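Local coordinates for protein alpha,alpha-trehalose-phosphate synthase (UDP-forming) (Burkholderia xenovorans, PDB 5HXA) that belongs to the trehalose-6-phosphate synthases, glycosyltransferases of family 20 built on the two-domain GT-B fold, at residues A[245-249]-A[358-362]. Numbering follows the deposited sequence. Where two conformers were deposited one is given.
Sequences AEQFT and FRQSQ
With CG anti to the backbone N (chi1 -171°) and the chain extended from there to NE, R359 reaches straight from helix 351-359 across the last turn of helix 238-247. E246 also sets its CG anti to N (chi1 -177°), and the two side chains run side by side in the same direction. The aliphatic part of the arginine packs first: R359 CD lies 3.9 Å from A245 CB and 3.8 Å from A245 O. Farther out, the CB methylene of E246 lies over the middle of one face of the guanidinium, 3.9 Å from R359 CZ. Carboxylate and guanidinium planes are nearly parallel, but E246 OE2 stays 4.2 Å from R359 NH2 and well out of the guanidinium plane; any attraction is probably one of charge alone, since no N-H points at the oxygen. The firmer hold on the guanidinium is a hydrogen bond from NH1 to the carbonyl of S383, while D385 adds a weak, long ion pair at NH2.

T249 ties the polar side together. Its OG1 donates back to A245 O (2.8 Å) and accepts from two waters; one water accepts a hydrogen bond from R359 NE (2.7 Å), the other from Q360 NE2 (2.7 Å). The threonine methyl also touches Q360 NE2 directly. Both side chains also touch helix 252-260, at R258. This partly hydrated surface packing joins helices 238-247 and 351-359 beside the six-stranded parallel sheet, within the C-terminal Rossmann-like domain of a GT-B glycosyltransferase.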
ATOM      1  N   ALA A 245      17.844  10.599 -31.748  1.00 26.09           N
ATOM      2  CA  ALA A 245      16.488  10.588 -32.290  1.00 22.70           C
ATOM      3  C   ALA A 245      16.459  11.200 -33.675  1.00 26.97           C
ATOM      4  O   ALA A 245      15.773  10.695 -34.577  1.00 30.36           O
ATOM      5  CB  ALA A 245      15.535  11.334 -31.353  1.00 21.69           C
ATOM      6  N   GLU A 246      17.229  12.269 -33.879  1.00 23.98           N
ATOM      7  CA  GLU A 246      17.265  12.869 -35.203  1.00 27.21           C
ATOM      8  C   GLU A 246      17.989  11.971 -36.198  1.00 32.17           C
ATOM      9  O   GLU A 246      17.544  11.826 -37.343  1.00 29.35           O
ATOM     10  CB  GLU A 246      17.925  14.246 -35.154  1.00 27.89           C
ATOM     11  CG  GLU A 246      17.906  14.927 -36.510  1.00 33.71           C
ATOM     12  CD  GLU A 246      18.600  16.268 -36.505  1.00 53.46           C
ATOM     13  OE1 GLU A 246      18.678  16.892 -37.585  1.00 68.02           O
ATOM     14  OE2 GLU A 246      19.064  16.698 -35.428  1.00 54.63           O
ATOM     15  N   GLN A 247      19.102  11.349 -35.790  1.00 28.46           N
ATOM     16  CA  GLN A 247      19.892  10.539 -36.718  0.62 32.66           C
ATOM     17  C   GLN A 247      19.160   9.273 -37.149  1.00 32.55           C
ATOM     18  O   GLN A 247      19.442   8.728 -38.221  1.00 31.04           O
ATOM     19  CB  GLN A 247      21.235  10.172 -36.083  0.62 33.48           C
ATOM     20  CG  GLN A 247      22.231  11.322 -36.002  0.62 43.96           C
ATOM     21  CD  GLN A 247      23.469  10.969 -35.188  0.62 52.29           C
ATOM     22  OE1 GLN A 247      23.452  10.041 -34.376  0.62 49.85           O
ATOM     23  NE2 GLN A 247      24.550  11.712 -35.406  0.62 52.56           N
ATOM     24  N   PHE A 248      18.242   8.775 -36.322  1.00 33.27           N
ATOM     25  CA  PHE A 248      17.517   7.550 -36.635  1.00 32.41           C
ATOM     26  C   PHE A 248      16.126   7.810 -37.195  1.00 36.01           C
ATOM     27  O   PHE A 248      15.352   6.864 -37.361  1.00 33.38           O
ATOM     28  CB  PHE A 248      17.441   6.651 -35.401  1.00 29.13           C
ATOM     29  CG  PHE A 248      18.696   5.881 -35.170  1.00 37.23           C
ATOM     30  CD1 PHE A 248      19.869   6.539 -34.832  1.00 33.89           C
ATOM     31  CD2 PHE A 248      18.727   4.508 -35.344  1.00 42.46           C
ATOM     32  CE1 PHE A 248      21.046   5.843 -34.647  1.00 42.32           C
ATOM     33  CE2 PHE A 248      19.903   3.801 -35.157  1.00 46.84           C
ATOM     34  CZ  PHE A 248      21.065   4.471 -34.807  1.00 42.46           C
ATOM     35  N   THR A 249      15.805   9.068 -37.513  1.00 33.05           N
ATOM     36  CA  THR A 249      14.502   9.389 -38.084  1.00 31.34           C
ATOM     37  C   THR A 249      14.314   8.769 -39.468  1.00 36.33           C
ATOM     38  O   THR A 249      13.194   8.394 -39.829  1.00 34.42           O
ATOM     39  CB  THR A 249      14.333  10.910 -38.136  1.00 33.46           C
ATOM     40  OG1 THR A 249      14.282  11.421 -36.800  1.00 35.50           O
ATOM     41  CG2 THR A 249      13.064  11.306 -38.884  1.00 37.12           C
ATOM     42  N   PHE A 358       9.840   8.162 -30.508  1.00 19.24           N
ATOM     43  CA  PHE A 358       9.379   9.229 -29.613  1.00 20.18           C
ATOM     44  C   PHE A 358       9.294  10.565 -30.351  1.00 17.55           C
ATOM     45  O   PHE A 358       8.328  11.322 -30.193  1.00 20.61           O
ATOM     46  CB  PHE A 358      10.328   9.387 -28.411  1.00 17.69           C
ATOM     47  CG  PHE A 358      10.264   8.272 -27.389  1.00 18.63           C
ATOM     48  CD1 PHE A 358       9.105   7.538 -27.189  1.00 21.21           C
ATOM     49  CD2 PHE A 358      11.383   7.985 -26.597  1.00 18.66           C
ATOM     50  CE1 PHE A 358       9.060   6.527 -26.230  1.00 19.78           C
ATOM     51  CE2 PHE A 358      11.351   6.961 -25.642  1.00 19.22           C
ATOM     52  CZ  PHE A 358      10.180   6.236 -25.458  1.00 21.41           C
ATOM     53  N   ARG A 359      10.316  10.875 -31.150  1.00 21.16           N
ATOM     54  CA  ARG A 359      10.357  12.141 -31.875  1.00 22.13           C
ATOM     55  C   ARG A 359       9.184  12.290 -32.842  1.00 24.41           C
ATOM     56  O   ARG A 359       8.782  13.413 -33.159  1.00 24.78           O
ATOM     57  CB  ARG A 359      11.687  12.242 -32.625  1.00 20.31           C
ATOM     58  CG  ARG A 359      11.995  13.598 -33.266  1.00 24.62           C
ATOM     59  CD  ARG A 359      13.453  13.588 -33.699  1.00 27.20           C
ATOM     60  NE  ARG A 359      13.939  14.826 -34.301  1.00 31.37           N
ATOM     61  CZ  ARG A 359      14.651  15.745 -33.653  1.00 38.03           C
ATOM     62  NH1 ARG A 359      14.941  15.594 -32.356  1.00 25.65           N
ATOM     63  NH2 ARG A 359      15.063  16.824 -34.299  1.00 30.30           N
ATOM     64  N   GLN A 360       8.629  11.175 -33.329  1.00 22.15           N
ATOM     65  CA  GLN A 360       7.466  11.217 -34.212  1.00 24.07           C
ATOM     66  C   GLN A 360       6.147  11.380 -33.465  1.00 25.54           C
ATOM     67  O   GLN A 360       5.112  11.542 -34.116  1.00 24.88           O
ATOM     68  CB  GLN A 360       7.392   9.937 -35.064  1.00 21.65           C
ATOM     69  CG  GLN A 360       8.455   9.868 -36.131  1.00 38.09           C
ATOM     70  CD  GLN A 360       8.389  11.059 -37.059  1.00 45.06           C
ATOM     71  OE1 GLN A 360       7.322  11.386 -37.587  1.00 38.39           O
ATOM     72  NE2 GLN A 360       9.519  11.744 -37.231  1.00 45.36           N
ATOM     73  N   SER A 361       6.154  11.338 -32.133  1.00 20.12           N
ATOM     74  CA  SER A 361       4.931  11.232 -31.346  1.00 22.09           C
ATOM     75  C   SER A 361       4.557  12.574 -30.728  1.00 25.95           C
ATOM     76  O   SER A 361       5.359  13.171 -30.001  1.00 25.95           O
ATOM     77  CB  SER A 361       5.096  10.191 -30.237  1.00 22.75           C
ATOM     78  OG  SER A 361       5.525   8.941 -30.774  1.00 29.33           O
ATOM     79  N   GLN A 362       3.318  13.009 -30.967  1.00 15.18           N
ATOM     80  CA  GLN A 362       2.849  14.290 -30.434  1.00 21.06           C
ATOM     81  C   GLN A 362       2.584  14.257 -28.934  1.00 21.26           C
ATOM     82  O   GLN A 362       2.597  15.319 -28.297  1.00 19.87           O
ATOM     83  CB  GLN A 362       1.571  14.742 -31.151  1.00 19.10           C
ATOM     84  CG  GLN A 362       1.792  15.250 -32.579  1.00 25.00           C
ATOM     85  CD  GLN A 362       2.107  14.140 -33.577  1.00 29.17           C
ATOM     86  OE1 GLN A 362       1.608  13.015 -33.474  1.00 21.33           O
ATOM     87  NE2 GLN A 362       2.952  14.454 -34.543  1.00 37.35           N
TER
HETATM   88  O   HOH W   1      11.577  10.749 -35.854  1.00 25.87           O
HETATM   89  O   HOH W   2      13.909  14.508 -36.945  1.00 44.04           O